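Local coordinates for congerin-1 (PDB 1C1L), which binds beta-galactosides as a homodimeric galectin of the conger eel, although its physiological role is not yet known, at residues Met39-Asp47 / Val60-Trp71; Leu92-Tyr100 / Glu110-Leu120. All coordinates share one frame; numbering follows the deposited sequence.

Contact 1. Residues Met39-Asp47 / Val60-Trp71; sequences MNSLSLHLD and VMNSTLKGDNGW. With GAL (beta-D-galactopyranose), chain B.
His45, on strand 41-52 of an antiparallel hairpin of the galectin beta-sandwich, meets Trp71 from the loop that follows the partner strand 55-64, and the two form part of the galactose site. The tight part lies between Leu44-Asp47 and Val60-Ser63, where the paired backbones are closed by hydrogen bonds such as Asp47 N to Val60 O (2.8 Å). His45, Asp47, Val60 and Asn62 turn their side chains to the sugar; Leu46 and Met61 occupy the other face, lying side by side with Leu46 CD1 3.6 Å from Met61 CG, against Ile101 of the second sheet. CG of His45 stands anti to the backbone N (chi1 168°), which carries the imidazole to the CZ3-CH2 end of the indole: Trp71 CH2 sits over the centre of the imidazole, the planes oblique at 45°. His45 ND1 is hydrogen-bonded to Asn34 OD1, and NE2 meets galactose O4 at 2.7 Å. Asp47 OD2 bridges Arg30 and Arg49, both of which also bond the sugar. Galactose C5 lies over the centre of one indole face, a CH-pi type of packing characteristic of galectins, while Thr64 CG2 covers part of the opposite face.

Between Leu42 and His45 the register slips by one residue in a beta bulge; the buried Leu42-Thr64 pair still follows, and past it the contact loosens toward solvent. There Asn40 and Leu65 are exposed, and the two segments are joined mainly through backbone, Gly67 N giving a bond to Asn40 O (2.8 Å). An ST turn at Thr64 shapes the loop, and Trp71 NE1 is anchored in its ring plane by Asp68 OD1 (3.0 Å). On the sugar side, Asn62 ND2 donates to galactose O6 over 2.9 Å, nearly straight at 171°.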
# COMPACT_ATOMS: atom_id res chain seq x y z
N MET A 39 4.93 10.74 11.25
CA MET A 39 6.23 11.26 10.87
C MET A 39 7.03 11.66 12.11
O MET A 39 8.26 11.65 12.14
CB MET A 39 6.09 12.50 9.98
CG MET A 39 5.34 12.34 8.67
SD MET A 39 5.11 13.90 7.79
CE MET A 39 6.66 14.00 6.96
N ASN A 40 6.36 12.08 13.18
CA ASN A 40 7.05 12.48 14.40
C ASN A 40 7.33 11.40 15.41
O ASN A 40 8.15 11.59 16.31
CB ASN A 40 6.27 13.57 15.11
CG ASN A 40 6.80 14.93 14.73
OD1 ASN A 40 7.15 15.75 15.57
ND2 ASN A 40 6.95 15.24 13.44
N SER A 41 6.68 10.25 15.27
CA SER A 41 6.83 9.22 16.26
C SER A 41 7.07 7.96 15.45
O SER A 41 6.16 7.30 14.90
CB SER A 41 5.54 9.22 17.07
OG SER A 41 5.72 8.46 18.24
N LEU A 42 8.35 7.63 15.34
CA LEU A 42 8.79 6.53 14.50
C LEU A 42 9.47 5.43 15.29
O LEU A 42 10.40 5.72 16.06
CB LEU A 42 9.76 7.06 13.45
CG LEU A 42 9.24 8.11 12.47
CD1 LEU A 42 10.38 8.62 11.63
CD2 LEU A 42 8.15 7.49 11.60
N SER A 43 9.02 4.18 15.14
CA SER A 43 9.72 3.05 15.74
C SER A 43 10.95 2.67 14.92
O SER A 43 11.93 2.17 15.48
CB SER A 43 8.80 1.84 15.85
OG SER A 43 7.88 2.03 16.91
N LEU A 44 10.98 2.89 13.61
CA LEU A 44 12.16 2.58 12.83
C LEU A 44 12.29 3.59 11.71
O LEU A 44 11.33 3.88 10.99
CB LEU A 44 12.07 1.15 12.23
CG LEU A 44 13.20 0.73 11.28
CD1 LEU A 44 14.51 0.62 12.02
CD2 LEU A 44 12.83 -0.58 10.62
N HIS A 45 13.49 4.17 11.65
CA HIS A 45 13.91 5.07 10.60
C HIS A 45 15.09 4.32 10.02
O HIS A 45 16.08 4.12 10.73
CB HIS A 45 14.36 6.41 11.17
CG HIS A 45 15.10 7.33 10.20
ND1 HIS A 45 14.62 8.08 9.22
CD2 HIS A 45 16.44 7.61 10.29
CE1 HIS A 45 15.59 8.78 8.70
NE2 HIS A 45 16.69 8.48 9.35
N LEU A 46 15.03 3.87 8.76
CA LEU A 46 16.08 3.09 8.15
C LEU A 46 16.62 3.95 7.02
O LEU A 46 15.97 4.09 5.98
CB LEU A 46 15.49 1.78 7.61
CG LEU A 46 16.40 0.91 6.74
CD1 LEU A 46 17.54 0.34 7.56
CD2 LEU A 46 15.59 -0.18 6.11
N ASP A 47 17.78 4.55 7.23
CA ASP A 47 18.35 5.50 6.30
C ASP A 47 19.53 4.93 5.51
O ASP A 47 20.51 4.46 6.10
CB ASP A 47 18.77 6.74 7.11
CG ASP A 47 18.88 8.03 6.32
OD1 ASP A 47 18.25 8.20 5.28
OD2 ASP A 47 19.61 8.89 6.76
N VAL A 60 22.00 3.84 8.48
CA VAL A 60 21.80 4.37 9.81
C VAL A 60 20.38 4.01 10.21
O VAL A 60 19.42 4.29 9.48
CB VAL A 60 21.96 5.90 9.82
CG1 VAL A 60 21.64 6.46 11.21
CG2 VAL A 60 23.39 6.28 9.44
N MET A 61 20.22 3.42 11.38
CA MET A 61 18.93 3.05 11.94
C MET A 61 18.75 3.80 13.25
O MET A 61 19.68 3.92 14.06
CB MET A 61 18.87 1.57 12.20
CG MET A 61 18.91 0.77 10.91
SD MET A 61 18.95 -1.00 11.25
CE MET A 61 20.69 -1.19 11.45
N ASN A 62 17.54 4.31 13.46
CA ASN A 62 17.24 5.03 14.67
C ASN A 62 15.73 5.07 14.85
O ASN A 62 14.99 4.52 14.02
CB ASN A 62 17.82 6.43 14.56
CG ASN A 62 18.16 7.03 15.92
OD1 ASN A 62 17.77 6.54 16.98
ND2 ASN A 62 18.89 8.13 15.94
N SER A 63 15.28 5.72 15.91
CA SER A 63 13.89 5.97 16.22
C SER A 63 13.80 7.37 16.82
O SER A 63 14.82 8.02 17.13
CB SER A 63 13.42 4.91 17.21
OG SER A 63 14.10 5.01 18.45
N THR A 64 12.57 7.88 16.96
CA THR A 64 12.33 9.16 17.57
C THR A 64 10.89 9.20 18.06
O THR A 64 9.97 8.66 17.44
CB THR A 64 12.57 10.33 16.57
OG1 THR A 64 12.33 11.50 17.35
CG2 THR A 64 11.73 10.30 15.30
N LEU A 65 10.72 9.83 19.21
CA LEU A 65 9.41 10.12 19.75
C LEU A 65 9.09 11.59 19.54
O LEU A 65 7.98 12.03 19.85
CB LEU A 65 9.39 9.78 21.23
CG LEU A 65 9.42 8.29 21.61
CD1 LEU A 65 9.53 8.15 23.12
CD2 LEU A 65 8.18 7.61 21.07
N LYS A 66 10.04 12.40 19.05
CA LYS A 66 9.80 13.83 18.93
C LYS A 66 10.29 14.36 17.59
O LYS A 66 10.98 15.40 17.51
CB LYS A 66 10.51 14.62 20.03
CG LYS A 66 10.16 14.42 21.49
CD LYS A 66 10.43 15.70 22.28
CE LYS A 66 11.74 16.43 22.04
NZ LYS A 66 12.92 15.63 22.31
N GLY A 67 10.04 13.64 16.52
CA GLY A 67 10.44 14.07 15.18
C GLY A 67 11.94 14.30 15.07
O GLY A 67 12.77 13.59 15.66
N ASP A 68 12.31 15.37 14.40
CA ASP A 68 13.71 15.68 14.17
C ASP A 68 14.47 16.09 15.42
O ASP A 68 15.70 16.14 15.41
CB ASP A 68 13.79 16.77 13.11
CG ASP A 68 15.17 16.87 12.47
OD1 ASP A 68 15.76 15.85 12.13
OD2 ASP A 68 15.66 17.99 12.32
N ASN A 69 13.78 16.39 16.52
CA ASN A 69 14.50 16.73 17.73
C ASN A 69 14.55 15.59 18.73
O ASN A 69 14.90 15.80 19.90
CB ASN A 69 13.88 17.97 18.37
CG ASN A 69 14.23 19.16 17.50
OD1 ASN A 69 15.38 19.46 17.19
ND2 ASN A 69 13.24 19.82 16.94
N GLY A 70 14.21 14.36 18.35
CA GLY A 70 14.24 13.29 19.32
C GLY A 70 15.05 12.10 18.86
O GLY A 70 14.84 11.02 19.42
N TRP A 71 15.90 12.19 17.84
CA TRP A 71 16.67 11.04 17.37
C TRP A 71 17.50 10.48 18.51
O TRP A 71 18.14 11.25 19.24
CB TRP A 71 17.59 11.43 16.23
CG TRP A 71 16.84 11.90 15.00
CD1 TRP A 71 16.95 13.19 14.55
CD2 TRP A 71 15.99 11.14 14.22
NE1 TRP A 71 16.19 13.24 13.48
CE2 TRP A 71 15.61 12.06 13.24
CE3 TRP A 71 15.54 9.83 14.20
CZ2 TRP A 71 14.72 11.66 12.23
CZ3 TRP A 71 14.66 9.43 13.19
CH2 TRP A 71 14.26 10.34 12.21
C1 GAL B . 20.34 12.72 11.57
C2 GAL B . 19.60 13.17 10.31
C3 GAL B . 18.15 12.70 10.34
C4 GAL B . 18.06 11.19 10.63
C5 GAL B . 18.89 10.85 11.87
C6 GAL B . 18.93 9.36 12.14
O2 GAL B . 19.64 14.59 10.22
O3 GAL B . 17.54 12.99 9.09
O4 GAL B . 18.55 10.48 9.50
O5 GAL B . 20.26 11.31 11.71
O6 GAL B . 19.65 9.10 13.32

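Contact 2. Residues Leu92-Tyr100 / Glu110-Leu120; sequences LSYDINKFY and EFPNRYSKEFL
Backbone bonds pair Phe99 with Phe111, Phe99 N reaching Phe111 O at 2.8 Å, and continue past the strand end with Asn113 N to Asn97 O. The amide of Asn113 makes three of the side-chain bonds: its CB-CG bond points away from the backbone N (chi1 -179°), which sends ND2 to Asp95 O (3.0 Å, 176° at the hydrogen); ND2 also gives a bond to Lys117 O, while OD1 accepts from Lys117 N. Both ND2 bonds lie close to the amide plane and hold it against rotation. A water ties Ile96 O, Asn113 O and Ser116 OG together. These segments include the hairpin of strands 98-103 and 108-112, at the outer side of one sheet of the galectin sandwich within the chain, and the loop that leaves it. Of the charged groups, Lys98 NZ meets Glu110 OE1 across the contact at 3.2 Å, from above the carboxylate plane. Apolar contacts gather round Leu120, whose CD1 touches the edge of the Phe99 ring (CE2, 3.7 Å) and lies over a face of Tyr94. The Tyr94 hydroxyl is bonded to Phe12 O; at the ring edge, in plane, Lys117 O stands 3.3 Å from Tyr94 CE2.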
# COMPACT_ATOMS: atom_id res chain seq x y z
N LEU A 92 10.16 -5.85 6.15
CA LEU A 92 10.22 -5.62 7.57
C LEU A 92 9.22 -6.52 8.27
O LEU A 92 8.10 -6.71 7.81
CB LEU A 92 9.86 -4.19 7.92
CG LEU A 92 10.44 -2.97 7.22
CD1 LEU A 92 9.80 -1.70 7.73
CD2 LEU A 92 11.93 -2.90 7.51
N SER A 93 9.64 -7.06 9.39
CA SER A 93 8.75 -7.76 10.29
C SER A 93 9.27 -7.43 11.69
O SER A 93 10.35 -6.85 11.85
CB SER A 93 8.79 -9.27 10.02
OG SER A 93 10.07 -9.88 10.09
N TYR A 94 8.52 -7.74 12.73
CA TYR A 94 8.95 -7.44 14.07
C TYR A 94 8.21 -8.29 15.09
O TYR A 94 7.17 -8.89 14.79
CB TYR A 94 8.71 -5.96 14.37
CG TYR A 94 7.27 -5.48 14.37
CD1 TYR A 94 6.57 -5.24 13.17
CD2 TYR A 94 6.66 -5.23 15.59
CE1 TYR A 94 5.27 -4.75 13.22
CE2 TYR A 94 5.36 -4.75 15.64
CZ TYR A 94 4.68 -4.51 14.46
OH TYR A 94 3.42 -3.96 14.54
N ASP A 95 8.79 -8.41 16.26
CA ASP A 95 8.07 -8.97 17.38
C ASP A 95 8.17 -7.91 18.48
O ASP A 95 8.71 -6.83 18.23
CB ASP A 95 8.69 -10.32 17.76
CG ASP A 95 10.18 -10.37 18.04
OD1 ASP A 95 10.75 -9.45 18.62
OD2 ASP A 95 10.77 -11.37 17.69
N ILE A 96 7.81 -8.21 19.73
CA ILE A 96 7.81 -7.22 20.80
C ILE A 96 9.23 -6.74 21.15
O ILE A 96 9.40 -5.65 21.68
CB ILE A 96 7.05 -7.86 22.05
CG1 ILE A 96 6.78 -6.84 23.15
CG2 ILE A 96 7.90 -8.95 22.66
CD1 ILE A 96 5.59 -5.91 22.90
N ASN A 97 10.26 -7.50 20.79
CA ASN A 97 11.66 -7.18 21.10
C ASN A 97 12.47 -6.55 19.99
O ASN A 97 13.30 -5.67 20.23
CB ASN A 97 12.44 -8.41 21.49
CG ASN A 97 11.82 -9.16 22.63
OD1 ASN A 97 11.42 -8.58 23.63
ND2 ASN A 97 11.67 -10.48 22.53
N LYS A 98 12.30 -6.99 18.75
CA LYS A 98 13.13 -6.59 17.62
C LYS A 98 12.37 -6.42 16.31
O LYS A 98 11.32 -7.04 16.10
CB LYS A 98 14.21 -7.61 17.32
CG LYS A 98 15.19 -7.93 18.43
CD LYS A 98 16.04 -9.09 17.97
CE LYS A 98 16.89 -9.55 19.13
NZ LYS A 98 17.77 -10.65 18.76
N PHE A 99 12.94 -5.58 15.47
CA PHE A 99 12.59 -5.43 14.07
C PHE A 99 13.63 -6.27 13.36
O PHE A 99 14.81 -6.35 13.74
CB PHE A 99 12.75 -4.02 13.55
CG PHE A 99 11.60 -3.14 13.98
CD1 PHE A 99 11.64 -2.49 15.22
CD2 PHE A 99 10.48 -3.03 13.16
CE1 PHE A 99 10.56 -1.72 15.63
CE2 PHE A 99 9.39 -2.26 13.58
CZ PHE A 99 9.43 -1.61 14.81
N TYR A 100 13.15 -6.89 12.29
CA TYR A 100 13.94 -7.73 11.42
C TYR A 100 13.82 -7.10 10.04
O TYR A 100 12.72 -6.97 9.48
CB TYR A 100 13.35 -9.14 11.42
CG TYR A 100 13.26 -9.70 12.83
CD1 TYR A 100 14.42 -10.21 13.43
CD2 TYR A 100 12.06 -9.71 13.53
CE1 TYR A 100 14.37 -10.72 14.71
CE2 TYR A 100 12.00 -10.23 14.83
CZ TYR A 100 13.17 -10.73 15.40
OH TYR A 100 13.17 -11.25 16.68
N GLU A 110 18.90 -6.31 12.37
CA GLU A 110 17.94 -6.30 13.46
C GLU A 110 18.08 -4.96 14.11
O GLU A 110 19.15 -4.35 14.04
CB GLU A 110 18.24 -7.32 14.51
CG GLU A 110 17.97 -8.72 14.01
CD GLU A 110 18.44 -9.83 14.92
OE1 GLU A 110 18.94 -9.58 16.02
OE2 GLU A 110 18.30 -10.98 14.52
N PHE A 111 17.01 -4.51 14.74
CA PHE A 111 17.03 -3.24 15.44
C PHE A 111 16.08 -3.40 16.62
O PHE A 111 15.07 -4.10 16.45
CB PHE A 111 16.54 -2.12 14.50
CG PHE A 111 16.62 -0.73 15.11
CD1 PHE A 111 17.85 -0.09 15.27
CD2 PHE A 111 15.45 -0.09 15.51
CE1 PHE A 111 17.90 1.19 15.84
CE2 PHE A 111 15.51 1.19 16.08
CZ PHE A 111 16.74 1.82 16.24
N PRO A 112 16.29 -2.86 17.82
CA PRO A 112 15.36 -3.02 18.92
C PRO A 112 14.00 -2.40 18.65
O PRO A 112 13.87 -1.39 17.96
CB PRO A 112 16.06 -2.41 20.12
CG PRO A 112 17.07 -1.47 19.52
CD PRO A 112 17.51 -2.18 18.25
N ASN A 113 12.98 -3.03 19.21
CA ASN A 113 11.64 -2.47 19.19
C ASN A 113 11.64 -1.69 20.49
O ASN A 113 11.23 -2.14 21.57
CB ASN A 113 10.59 -3.58 19.21
CG ASN A 113 9.15 -3.09 19.17
OD1 ASN A 113 8.85 -1.92 19.44
ND2 ASN A 113 8.18 -3.93 18.84
N ARG A 114 12.14 -0.46 20.42
CA ARG A 114 12.32 0.40 21.58
C ARG A 114 11.07 0.74 22.37
O ARG A 114 11.08 0.84 23.60
CB ARG A 114 13.01 1.67 21.11
CG ARG A 114 14.44 1.36 20.72
CD ARG A 114 15.15 2.56 20.14
NE ARG A 114 16.58 2.32 20.02
CZ ARG A 114 17.42 3.14 19.38
NH1 ARG A 114 17.01 4.24 18.75
NH2 ARG A 114 18.70 2.82 19.35
N TYR A 115 9.94 0.85 21.68
CA TYR A 115 8.71 1.28 22.31
C TYR A 115 7.70 0.15 22.52
O TYR A 115 6.54 0.42 22.81
CB TYR A 115 8.11 2.43 21.46
CG TYR A 115 9.15 3.49 21.11
CD1 TYR A 115 9.97 4.04 22.10
CD2 TYR A 115 9.30 3.85 19.77
CE1 TYR A 115 10.96 4.96 21.73
CE2 TYR A 115 10.29 4.77 19.41
CZ TYR A 115 11.11 5.30 20.40
OH TYR A 115 12.10 6.18 20.05
N SER A 116 8.12 -1.11 22.39
CA SER A 116 7.24 -2.26 22.58
C SER A 116 5.91 -2.17 21.82
O SER A 116 4.80 -2.36 22.33
CB SER A 116 7.00 -2.45 24.08
OG SER A 116 8.26 -2.71 24.70
N LYS A 117 6.05 -1.91 20.54
CA LYS A 117 4.92 -1.77 19.65
C LYS A 117 4.50 -3.12 19.12
O LYS A 117 5.32 -3.99 18.87
CB LYS A 117 5.26 -0.87 18.48
CG LYS A 117 5.54 0.56 18.91
CD LYS A 117 4.31 1.08 19.62
CE LYS A 117 4.42 2.57 19.71
NZ LYS A 117 3.15 3.06 20.21
N GLU A 118 3.18 -3.31 19.02
CA GLU A 118 2.62 -4.52 18.45
C GLU A 118 1.79 -4.25 17.21
O GLU A 118 1.27 -5.20 16.60
CB GLU A 118 1.77 -5.21 19.50
CG GLU A 118 2.69 -5.84 20.53
CD GLU A 118 2.00 -6.52 21.68
OE1 GLU A 118 1.16 -5.90 22.34
OE2 GLU A 118 2.33 -7.67 21.93
N PHE A 119 1.64 -2.99 16.84
CA PHE A 119 0.89 -2.57 15.68
C PHE A 119 1.52 -1.25 15.23
O PHE A 119 1.83 -0.41 16.09
CB PHE A 119 -0.59 -2.36 16.05
CG PHE A 119 -1.39 -1.77 14.90
CD1 PHE A 119 -1.54 -2.49 13.71
CD2 PHE A 119 -1.89 -0.47 15.00
CE1 PHE A 119 -2.19 -1.91 12.63
CE2 PHE A 119 -2.53 0.11 13.91
CZ PHE A 119 -2.68 -0.61 12.73
N LEU A 120 1.74 -1.04 13.92
CA LEU A 120 2.32 0.19 13.41
C LEU A 120 1.43 0.75 12.30
O LEU A 120 1.34 0.13 11.24
CB LEU A 120 3.71 -0.03 12.83
CG LEU A 120 4.78 -0.51 13.80
CD1 LEU A 120 6.02 -0.88 13.02
CD2 LEU A 120 5.12 0.60 14.78
O HOH W 1 10.52 -3.94 23.47

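Both contacts join antiparallel hairpin strands, but in the two facing sheets of the sandwich. Contact 1 is the more buried, and one face of its strands is given over to sugar recognition with polar and aromatic groups; contact 2 is partly buried at the outer side of its sheet within the chain, mixing an apolar interior with a salt bridge and a water toward its exposed side. Leu44 and Met61 of the first pack on Phe111 of the second in the core between the sheets. The loop 113-117 reaches back to contact 1: Arg114 NH1 meets Asn62 OD1 at 3.0 Å, a probable hydrogen bond that may help position this sugar-binding amide, and Tyr115 OH probably bonds Ser63 OG.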